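Local coordinates for protein BtGH115A (PDB 5BY3) that probably hydrolyses glycosidic bonds as a GH115 4-O-methyl-alpha-glucuronidase with specificity for decorated arabinogalactans, at residues I167-W172 / D402-S407; A214-T219 / S395-P400; D436-E441 / G609-M614. One frame throughout, in Å; residues are numbered along the deposited sequence.

Contact 1: I167-W172 / D402-S407; sequences INDEDW and DHLWLS. With NI (nickel (II) ion), chain C.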
loop_
_atom_site.group_PDB
_atom_site.type_symbol
_atom_site.label_atom_id
_atom_site.label_comp_id
_atom_site.label_asym_id
_atom_site.label_seq_id
_atom_site.Cartn_x
_atom_site.Cartn_y
_atom_site.Cartn_z
ATOM N N ILE A 167 -0.969 -10.768 -0.552
ATOM C CA ILE A 167 -2.307 -10.990 -1.091
ATOM C C ILE A 167 -3.202 -11.427 0.086
ATOM O O ILE A 167 -2.902 -12.427 0.740
ATOM C CB ILE A 167 -2.383 -12.019 -2.254
ATOM C CG1 ILE A 167 -1.877 -11.483 -3.584
ATOM C CG2 ILE A 167 -3.832 -12.367 -2.570
ATOM C CD1 ILE A 167 -0.474 -10.961 -3.587
ATOM N N ASN A 168 -4.280 -10.668 0.326
ATOM C CA ASN A 168 -5.196 -10.820 1.479
ATOM C C ASN A 168 -6.582 -10.407 1.072
ATOM O O ASN A 168 -6.733 -9.705 0.090
ATOM C CB ASN A 168 -4.757 -9.877 2.611
ATOM C CG ASN A 168 -5.332 -10.244 3.974
ATOM O OD1 ASN A 168 -5.531 -11.420 4.294
ATOM N ND2 ASN A 168 -5.535 -9.240 4.808
ATOM N N ASP A 169 -7.610 -10.806 1.818
ATOM C CA ASP A 169 -8.988 -10.418 1.466
ATOM C C ASP A 169 -9.359 -10.766 0.005
ATOM O O ASP A 169 -10.151 -10.054 -0.664
ATOM C CB ASP A 169 -9.218 -8.929 1.773
ATOM C CG ASP A 169 -8.967 -8.582 3.257
ATOM O OD1 ASP A 169 -9.552 -9.252 4.159
ATOM O OD2 ASP A 169 -8.186 -7.630 3.525
ATOM N N GLU A 170 -8.810 -11.898 -0.443
ATOM C CA GLU A 170 -8.846 -12.376 -1.811
ATOM C C GLU A 170 -10.128 -13.133 -2.196
ATOM O O GLU A 170 -10.222 -13.594 -3.353
ATOM C CB GLU A 170 -7.605 -13.264 -2.100
ATOM C CG GLU A 170 -7.617 -14.665 -1.446
ATOM C CD GLU A 170 -7.015 -14.748 -0.035
ATOM O OE1 GLU A 170 -7.015 -13.743 0.678
ATOM O OE2 GLU A 170 -6.525 -15.834 0.376
ATOM N N ASP A 171 -11.085 -13.257 -1.259
ATOM C CA ASP A 171 -12.277 -14.121 -1.439
ATOM C C ASP A 171 -13.130 -13.735 -2.655
ATOM O O ASP A 171 -13.887 -14.585 -3.128
ATOM C CB ASP A 171 -13.254 -14.113 -0.241
ATOM C CG ASP A 171 -12.614 -14.433 1.124
ATOM O OD1 ASP A 171 -11.464 -14.042 1.402
ATOM O OD2 ASP A 171 -13.334 -15.032 1.964
ATOM N N TRP A 172 -13.038 -12.470 -3.113
ATOM C CA TRP A 172 -13.949 -11.899 -4.133
ATOM C C TRP A 172 -13.224 -11.372 -5.372
ATOM O O TRP A 172 -13.776 -10.606 -6.141
ATOM C CB TRP A 172 -14.853 -10.811 -3.539
ATOM C CG TRP A 172 -15.498 -11.246 -2.293
ATOM C CD1 TRP A 172 -16.709 -11.865 -2.181
ATOM C CD2 TRP A 172 -14.960 -11.163 -0.949
ATOM N NE1 TRP A 172 -16.968 -12.181 -0.855
ATOM C CE2 TRP A 172 -15.910 -11.778 -0.080
ATOM C CE3 TRP A 172 -13.776 -10.656 -0.405
ATOM C CZ2 TRP A 172 -15.709 -11.888 1.312
ATOM C CZ3 TRP A 172 -13.570 -10.759 0.981
ATOM C CH2 TRP A 172 -14.543 -11.361 1.822
ATOM N N ASP A 402 -14.782 -2.053 5.984
ATOM C CA ASP A 402 -13.866 -2.552 4.916
ATOM C C ASP A 402 -13.679 -1.501 3.812
ATOM O O ASP A 402 -14.639 -0.816 3.431
ATOM C CB ASP A 402 -14.360 -3.783 4.150
ATOM C CG ASP A 402 -15.010 -4.895 5.017
ATOM O OD1 ASP A 402 -15.126 -4.783 6.269
ATOM O OD2 ASP A 402 -15.446 -5.906 4.363
ATOM N N HIS A 403 -12.436 -1.373 3.326
ATOM C CA HIS A 403 -12.193 -0.816 2.018
ATOM C C HIS A 403 -11.584 -1.883 1.143
ATOM O O HIS A 403 -10.367 -2.098 1.164
ATOM C CB HIS A 403 -11.355 0.467 2.059
ATOM C CG HIS A 403 -10.142 0.413 2.944
ATOM N ND1 HIS A 403 -10.225 0.404 4.327
ATOM C CD2 HIS A 403 -8.814 0.417 2.641
ATOM C CE1 HIS A 403 -8.998 0.406 4.831
ATOM N NE2 HIS A 403 -8.127 0.380 3.831
ATOM N N LEU A 404 -12.435 -2.588 0.394
ATOM C CA LEU A 404 -11.967 -3.731 -0.422
ATOM C C LEU A 404 -12.309 -3.662 -1.889
ATOM O O LEU A 404 -11.885 -4.535 -2.665
ATOM C CB LEU A 404 -12.569 -5.036 0.107
ATOM C CG LEU A 404 -12.208 -5.561 1.488
ATOM C CD1 LEU A 404 -13.059 -6.778 1.772
ATOM C CD2 LEU A 404 -10.740 -5.938 1.481
ATOM N N TRP A 405 -13.106 -2.669 -2.286
ATOM C CA TRP A 405 -13.561 -2.670 -3.663
ATOM C C TRP A 405 -12.603 -1.946 -4.601
ATOM O O TRP A 405 -12.028 -2.571 -5.510
ATOM C CB TRP A 405 -14.962 -2.164 -3.738
ATOM C CG TRP A 405 -15.495 -1.911 -5.104
ATOM C CD1 TRP A 405 -15.304 -2.656 -6.245
ATOM C CD2 TRP A 405 -16.380 -0.853 -5.455
ATOM N NE1 TRP A 405 -16.014 -2.107 -7.284
ATOM C CE2 TRP A 405 -16.693 -1.007 -6.822
ATOM C CE3 TRP A 405 -16.932 0.226 -4.744
ATOM C CZ2 TRP A 405 -17.520 -0.106 -7.504
ATOM C CZ3 TRP A 405 -17.760 1.121 -5.419
ATOM C CH2 TRP A 405 -18.028 0.957 -6.792
ATOM N N LEU A 406 -12.431 -0.649 -4.341
ATOM C CA LEU A 406 -11.520 0.213 -5.051
ATOM C C LEU A 406 -10.354 0.635 -4.136
ATOM O O LEU A 406 -10.420 0.522 -2.907
ATOM C CB LEU A 406 -12.271 1.447 -5.557
ATOM C CG LEU A 406 -13.419 1.134 -6.538
ATOM C CD1 LEU A 406 -14.239 2.395 -6.827
ATOM C CD2 LEU A 406 -12.886 0.494 -7.824
ATOM N N SER A 407 -9.294 1.093 -4.767
ATOM C CA SER A 407 -8.103 1.446 -4.109
ATOM C C SER A 407 -7.961 2.944 -4.230
ATOM O O SER A 407 -7.465 3.462 -5.256
ATOM C CB SER A 407 -6.923 0.754 -4.817
ATOM O OG SER A 407 -5.693 1.414 -4.493
HETATM NI NI NI C . -10.192 -6.006 -3.438
HETATM O O HOH W 1 -12.208 -7.423 -3.106
HETATM O O HOH W 2 -7.888 -5.522 -4.367
#

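Contact 2: A214-T219 / S395-P400; sequences AMHECT and SYWGRP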
loop_
_atom_site.group_PDB
_atom_site.type_symbol
_atom_site.label_atom_id
_atom_site.label_comp_id
_atom_site.label_asym_id
_atom_site.label_seq_id
_atom_site.Cartn_x
_atom_site.Cartn_y
_atom_site.Cartn_z
ATOM N N ALA A 214 -1.563 -15.656 -0.242
ATOM C CA ALA A 214 -2.991 -15.717 0.231
ATOM C C ALA A 214 -3.130 -16.807 1.249
ATOM O O ALA A 214 -2.479 -17.847 1.123
ATOM C CB ALA A 214 -3.943 -16.015 -0.921
HETATM N N MSE A 215 -4.004 -16.615 2.225
HETATM C CA MSE A 215 -4.037 -17.512 3.378
HETATM C C MSE A 215 -5.375 -17.534 4.030
HETATM O O MSE A 215 -5.541 -18.101 5.115
HETATM C CB MSE A 215 -2.936 -17.094 4.388
HETATM C CG MSE A 215 -2.921 -15.643 4.891
HETATM SE SE MSE A 215 -4.478 -15.173 6.013
HETATM C CE MSE A 215 -3.772 -15.550 7.820
ATOM N N HIS A 216 -6.348 -16.901 3.397
ATOM C CA HIS A 216 -7.705 -16.953 3.903
ATOM C C HIS A 216 -8.237 -18.380 3.867
ATOM O O HIS A 216 -7.860 -19.164 2.997
ATOM C CB HIS A 216 -8.597 -15.997 3.107
ATOM C CG HIS A 216 -8.777 -14.667 3.770
ATOM N ND1 HIS A 216 -9.900 -13.885 3.585
ATOM C CD2 HIS A 216 -7.996 -14.000 4.650
ATOM C CE1 HIS A 216 -9.794 -12.790 4.312
ATOM N NE2 HIS A 216 -8.647 -12.836 4.968
ATOM N N GLU A 217 -9.112 -18.696 4.826
ATOM C CA GLU A 217 -9.785 -20.011 4.930
ATOM C C GLU A 217 -10.322 -20.532 3.589
ATOM O O GLU A 217 -10.143 -21.705 3.280
ATOM C CB GLU A 217 -10.839 -20.061 6.072
ATOM C CG GLU A 217 -11.693 -18.795 6.307
ATOM C CD GLU A 217 -10.961 -17.630 7.013
ATOM O OE1 GLU A 217 -10.994 -16.489 6.482
ATOM O OE2 GLU A 217 -10.368 -17.841 8.099
ATOM N N CYS A 218 -10.888 -19.649 2.766
ATOM C CA CYS A 218 -11.295 -19.970 1.374
ATOM C C CYS A 218 -10.194 -20.417 0.374
ATOM O O CYS A 218 -10.508 -20.850 -0.728
ATOM C CB CYS A 218 -12.053 -18.776 0.770
ATOM S SG CYS A 218 -10.998 -17.364 0.312
ATOM N N THR A 219 -8.927 -20.291 0.755
ATOM C CA THR A 219 -7.780 -20.556 -0.133
ATOM C C THR A 219 -6.928 -21.783 0.309
ATOM O O THR A 219 -6.750 -22.024 1.495
ATOM C CB THR A 219 -6.908 -19.274 -0.215
ATOM O OG1 THR A 219 -7.647 -18.273 -0.896
ATOM C CG2 THR A 219 -5.596 -19.482 -0.952
ATOM N N SER A 395 -5.555 -1.871 1.521
ATOM C CA SER A 395 -6.806 -2.637 1.463
ATOM C C SER A 395 -7.103 -3.258 2.848
ATOM O O SER A 395 -6.189 -3.600 3.584
ATOM C CB SER A 395 -6.713 -3.696 0.363
ATOM O OG SER A 395 -7.851 -4.521 0.387
ATOM N N TYR A 396 -8.370 -3.381 3.220
ATOM C CA TYR A 396 -8.641 -3.931 4.531
ATOM C C TYR A 396 -10.034 -4.467 4.717
ATOM O O TYR A 396 -10.996 -3.948 4.144
ATOM C CB TYR A 396 -8.355 -2.865 5.585
ATOM C CG TYR A 396 -8.598 -3.259 6.998
ATOM C CD1 TYR A 396 -7.796 -4.199 7.614
ATOM C CD2 TYR A 396 -9.622 -2.664 7.737
ATOM C CE1 TYR A 396 -8.012 -4.575 8.938
ATOM C CE2 TYR A 396 -9.822 -3.000 9.075
ATOM C CZ TYR A 396 -9.016 -3.972 9.667
ATOM O OH TYR A 396 -9.174 -4.310 10.993
ATOM N N TRP A 397 -10.136 -5.491 5.552
ATOM C CA TRP A 397 -11.442 -5.999 6.020
ATOM C C TRP A 397 -11.461 -5.799 7.522
ATOM O O TRP A 397 -10.619 -6.350 8.211
ATOM C CB TRP A 397 -11.592 -7.485 5.628
ATOM C CG TRP A 397 -12.611 -8.331 6.402
ATOM C CD1 TRP A 397 -13.402 -7.946 7.466
ATOM C CD2 TRP A 397 -12.917 -9.694 6.167
ATOM N NE1 TRP A 397 -14.184 -8.978 7.890
ATOM C CE2 TRP A 397 -13.905 -10.076 7.131
ATOM C CE3 TRP A 397 -12.460 -10.649 5.235
ATOM C CZ2 TRP A 397 -14.457 -11.369 7.181
ATOM C CZ3 TRP A 397 -13.006 -11.965 5.285
ATOM C CH2 TRP A 397 -14.000 -12.304 6.254
ATOM N N GLY A 398 -12.393 -4.993 8.025
ATOM C CA GLY A 398 -12.480 -4.729 9.455
ATOM C C GLY A 398 -13.229 -3.473 9.802
ATOM O O GLY A 398 -13.899 -2.913 8.946
ATOM N N ARG A 399 -13.113 -3.066 11.073
ATOM C CA ARG A 399 -13.796 -1.932 11.660
ATOM C C ARG A 399 -12.947 -0.664 11.519
ATOM O O ARG A 399 -11.723 -0.756 11.516
ATOM C CB ARG A 399 -13.986 -2.160 13.166
ATOM C CG ARG A 399 -12.666 -2.111 13.956
ATOM C CD ARG A 399 -12.872 -2.475 15.400
ATOM N NE ARG A 399 -13.202 -3.888 15.479
ATOM C CZ ARG A 399 -13.505 -4.543 16.591
ATOM N NH1 ARG A 399 -13.534 -3.944 17.787
ATOM N NH2 ARG A 399 -13.769 -5.819 16.487
ATOM N N PRO A 400 -13.575 0.513 11.440
ATOM C CA PRO A 400 -15.052 0.697 11.367
ATOM C C PRO A 400 -15.720 0.257 10.038
ATOM O O PRO A 400 -16.937 0.090 9.999
ATOM C CB PRO A 400 -15.197 2.205 11.552
ATOM C CG PRO A 400 -13.949 2.749 10.896
ATOM C CD PRO A 400 -12.850 1.790 11.276
#

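Contact 3: D436-E441 / G609-M614; sequences DIKPAE and GKWNRM. With NI (nickel (II) ion), chain C.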
loop_
_atom_site.group_PDB
_atom_site.type_symbol
_atom_site.label_atom_id
_atom_site.label_comp_id
_atom_site.label_asym_id
_atom_site.label_seq_id
_atom_site.Cartn_x
_atom_site.Cartn_y
_atom_site.Cartn_z
ATOM N N ASP A 436 -6.405 -7.813 -3.741
ATOM C CA ASP A 436 -6.320 -8.643 -4.972
ATOM C C ASP A 436 -5.281 -8.142 -5.965
ATOM O O ASP A 436 -5.320 -8.563 -7.130
ATOM C CB ASP A 436 -7.664 -8.659 -5.704
ATOM C CG ASP A 436 -8.831 -9.004 -4.799
ATOM O OD1 ASP A 436 -8.975 -10.201 -4.463
ATOM O OD2 ASP A 436 -9.623 -8.098 -4.458
ATOM N N ILE A 437 -4.376 -7.253 -5.525
ATOM C CA ILE A 437 -3.476 -6.480 -6.419
ATOM C C ILE A 437 -4.266 -5.430 -7.244
ATOM O O ILE A 437 -4.161 -4.236 -6.976
ATOM C CB ILE A 437 -2.561 -7.343 -7.342
ATOM C CG1 ILE A 437 -1.768 -8.417 -6.525
ATOM C CG2 ILE A 437 -1.700 -6.442 -8.241
ATOM C CD1 ILE A 437 -1.034 -9.460 -7.371
ATOM N N LYS A 438 -5.054 -5.863 -8.223
ATOM C CA LYS A 438 -5.928 -4.924 -8.963
ATOM C C LYS A 438 -7.080 -4.544 -8.004
ATOM O O LYS A 438 -7.599 -5.425 -7.345
ATOM C CB LYS A 438 -6.403 -5.556 -10.295
ATOM C CG LYS A 438 -5.224 -6.114 -11.126
ATOM C CD LYS A 438 -5.618 -6.861 -12.406
ATOM C CE LYS A 438 -6.286 -5.953 -13.421
ATOM N NZ LYS A 438 -5.452 -4.764 -13.780
ATOM N N PRO A 439 -7.459 -3.269 -7.870
ATOM C CA PRO A 439 -7.049 -2.184 -8.746
ATOM C C PRO A 439 -6.228 -1.099 -7.993
ATOM O O PRO A 439 -6.630 0.057 -7.951
ATOM C CB PRO A 439 -8.410 -1.621 -9.156
ATOM C CG PRO A 439 -9.213 -1.658 -7.854
ATOM C CD PRO A 439 -8.723 -2.943 -7.165
ATOM N N ALA A 440 -5.120 -1.497 -7.388
ATOM C CA ALA A 440 -4.243 -0.657 -6.564
ATOM C C ALA A 440 -2.898 -0.504 -7.234
ATOM O O ALA A 440 -1.890 -0.177 -6.552
ATOM C CB ALA A 440 -4.022 -1.328 -5.206
ATOM N N GLU A 441 -2.872 -0.814 -8.537
ATOM C CA GLU A 441 -1.678 -0.784 -9.346
ATOM C C GLU A 441 -0.802 0.446 -9.071
ATOM O O GLU A 441 0.430 0.359 -8.899
ATOM C CB GLU A 441 -2.052 -0.788 -10.818
ATOM C CG GLU A 441 -2.783 -2.038 -11.309
ATOM C CD GLU A 441 -4.303 -1.883 -11.379
ATOM O OE1 GLU A 441 -4.873 -0.932 -10.796
ATOM O OE2 GLU A 441 -4.935 -2.730 -12.057
ATOM N N GLY A 609 -11.838 -12.253 -21.681
ATOM C CA GLY A 609 -12.332 -12.182 -20.306
ATOM C C GLY A 609 -11.055 -12.508 -19.545
ATOM O O GLY A 609 -11.050 -13.388 -18.681
ATOM N N LYS A 610 -9.948 -11.828 -19.900
ATOM C CA LYS A 610 -8.681 -12.033 -19.199
ATOM C C LYS A 610 -8.822 -11.860 -17.668
ATOM O O LYS A 610 -8.239 -12.632 -16.920
ATOM C CB LYS A 610 -7.579 -11.173 -19.776
ATOM C CG LYS A 610 -6.239 -11.298 -19.070
ATOM C CD LYS A 610 -5.258 -10.366 -19.733
ATOM C CE LYS A 610 -4.062 -10.116 -18.832
ATOM N NZ LYS A 610 -2.850 -9.684 -19.560
ATOM N N TRP A 611 -9.642 -10.910 -17.230
ATOM C CA TRP A 611 -9.828 -10.642 -15.813
ATOM C C TRP A 611 -11.211 -10.978 -15.382
ATOM O O TRP A 611 -11.754 -10.320 -14.509
ATOM C CB TRP A 611 -9.549 -9.177 -15.473
ATOM C CG TRP A 611 -8.218 -8.696 -15.989
ATOM C CD1 TRP A 611 -8.016 -7.829 -17.014
ATOM C CD2 TRP A 611 -6.921 -9.063 -15.510
ATOM N NE1 TRP A 611 -6.690 -7.607 -17.198
ATOM C CE2 TRP A 611 -5.982 -8.349 -16.284
ATOM C CE3 TRP A 611 -6.461 -9.903 -14.487
ATOM C CZ2 TRP A 611 -4.579 -8.470 -16.089
ATOM C CZ3 TRP A 611 -5.070 -10.031 -14.283
ATOM C CH2 TRP A 611 -4.154 -9.324 -15.088
ATOM N N ASN A 612 -11.803 -11.995 -15.987
ATOM C CA ASN A 612 -13.106 -12.414 -15.501
ATOM C C ASN A 612 -13.048 -12.889 -14.029
ATOM O O ASN A 612 -12.127 -13.661 -13.673
ATOM C CB ASN A 612 -13.729 -13.466 -16.422
ATOM C CG ASN A 612 -15.172 -13.761 -16.058
ATOM O OD1 ASN A 612 -15.904 -12.886 -15.607
ATOM N ND2 ASN A 612 -15.573 -15.014 -16.213
ATOM N N ARG A 613 -14.008 -12.408 -13.206
ATOM C CA ARG A 613 -14.060 -12.648 -11.735
ATOM C C ARG A 613 -13.138 -11.807 -10.827
ATOM O O ARG A 613 -13.320 -11.819 -9.600
ATOM C CB ARG A 613 -13.802 -14.122 -11.380
ATOM C CG ARG A 613 -14.717 -15.114 -12.058
ATOM C CD ARG A 613 -14.326 -16.531 -11.690
ATOM N NE ARG A 613 -15.506 -17.376 -11.855
ATOM C CZ ARG A 613 -15.844 -17.968 -12.993
ATOM N NH1 ARG A 613 -15.069 -17.835 -14.076
ATOM N NH2 ARG A 613 -16.954 -18.703 -13.036
HETATM N N MSE A 614 -12.137 -11.127 -11.391
HETATM C CA MSE A 614 -11.230 -10.273 -10.618
HETATM C C MSE A 614 -11.937 -9.120 -9.946
HETATM O O MSE A 614 -11.441 -8.613 -8.953
HETATM C CB MSE A 614 -10.156 -9.787 -11.575
HETATM C CG MSE A 614 -9.066 -8.882 -11.003
HETATM SE SE MSE A 614 -8.128 -9.522 -9.400
HETATM C CE MSE A 614 -6.511 -10.129 -10.295
HETATM NI NI NI C . -10.192 -6.006 -3.438
HETATM O O HOH W 2 -7.888 -5.522 -4.367
HETATM O O HOH W 1 -12.208 -7.423 -3.106
#

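Contact 1: I167-W172 / D402-S407
Trp172 meets Leu404 at one corner of its indole, CZ3 lying 4.1 Å from Leu404 CD1, and the methyl approaches obliquely rather than squarely over the ring. One face of this indole is occupied by its sequence neighbour: Asp171 CB sits over the centre, 3.3 Å from the ring plane. The second flat group in the contact is the carboxylate of Asp169, whose CG and OD2 are brushed by the other methyl of Leu404, CD2.

The two segments are loops of a TIM-barrel-like (beta/alpha)8 domain. Residues 167-172 follow the C-terminal end of strand 162-166, and residues 402-407 belong to the long loop after strand 388-393. Strand 429-433 lies between these two in the parallel sheet, so the contact bridges over one strand. In this fold the catalytic face is formed by such loops.

Leu404 acts as a fork. CD2 comes within 3.4 Å of Asp169 CB, the closest approach between the segments, and the two side chains cross at about a right angle, while CD1 goes to Trp172. CG stands anti to the carbonyl carbon (chi1 -65°), so the methyls lie away from the carbonyl whose O binds the nickel. The contact is small, burying 116 Å² over both sides, and mostly apolar: the Leu404 methyls meet carbons of Asp169 and Trp172, apart from the carboxylate atoms CG and OD2 of Asp169. Within the same segment, Trp405 NE1 is hydrogen-bonded to Tyr561 OH, and Asp402 forms a salt bridge with Arg620.

A nickel ion ties the site together with Asp436. Leu404 O binds it at 2.4 Å, and waters 1 and 2 are each 2.5 Å from the nickel.

Contact 2: A214-T219 / S395-P400
His216 and Trp397 carry the contact through a small patch of ring atoms. On the tight side, His216 CE1 is wedged against the six-membered ring, 3.5 Å from both CE3 and CZ3 of Trp397. The rings are neither stacked nor edge-to-face: their centroids are 5.5 Å apart and their planes meet at 73°. Trp397 reaches across because its CG is turned opposite the backbone N (chi1 159°). The imidazole is restrained from the side, since His216 ND1 is hydrogen-bonded to Asp171 and the selenium of Met215, a selenomethionine, lies in plane at the ring edge. The backbone of His216 starts a type I beta turn, closed by Thr219 N to His216 O at 2.7 Å.

The other side is loose. Glu217 is exposed and poorly ordered, its position uncertain; OE1 as modelled lies over the rim of one imidazole face and stays 5.1 Å from Trp397 CZ3. Trp397 itself is partly exposed, its side chain about 9 Å from the nickel. The loops after strands 210-212 and 388-393 meet at the C-terminal ends of the barrel strands, where (beta/alpha)8 glycoside hydrolases place their active-site loops; the His216-Trp397 pair is consistent with the wall of such a mouth.

Contact 3: D436-E441 / G609-M614
The nickel site is backed here by a selenomethionine and, farther along, by a cation-pi pair of Lys438 and Trp611. Asp436 binds nickel through OD2 at 2.4 Å, and its CB rests 3.8 Å from SE of Met614. The selenomethionine folds back along its bent chain until CE is also 3.7 Å from Asp436 O. Water 2, a nickel ligand, accepts from Asp436 N and donates to Lys438 O, linking metal and loop backbone. The other carboxylate oxygen, OD1, is held by Leu174 N.

Lys438 runs over one face of the Trp611 indole. Its CD lies 3.7 Å from the centroid of the six-membered ring and 11° off the normal, a CH-pi contact, while NZ is 4.7 Å from the same centroid and 22° off the normal. Bends at chi3 and chi4 curl the chain over the ring and let NZ reach Glu441 OE2 at 2.7 Å in a salt bridge; Glu557 is a second acidic partner. Across the indole, Lys610 CE lies over the rim of the opposite face, and Trp611 NE1 bonds to Asp137. With a serine here, Lys438 would probably lose the face under CD and CE and its cation-pi partner, and Asp137 the indole N-H.

Segment 436-441 leads from strand 429-433 into helix 441-452, with Ala440 at its N-cap. Residues 609-614, two overlapping turns after helix 587-603, press upon it between helix 174-182, which meets Met614 through Trp177, and helix 552-580, whose Glu557 touches Trp611.

How the contacts relate
Contacts 1 and 2 draw on the same long loop after strand 388-393, which faces the loop after strand 162-166 in one and the loop after strand 210-212 in the other. Their centres are 7 Å apart, and Asp171 and Glu170 of contact 1 are probably hydrogen-bonded to His216 and Thr219 of contact 2. Contacts 1 and 3 instead share the nickel and both waters, one supplying a carbonyl, the other a carboxylate. Contacts 1 and 3 are buried, whereas contact 2 opens partly to solvent. Chemistry follows place: methyl packing beside the metal, oblique aromatics at the rim, and charge over an indole where residues from beyond the barrel strands join.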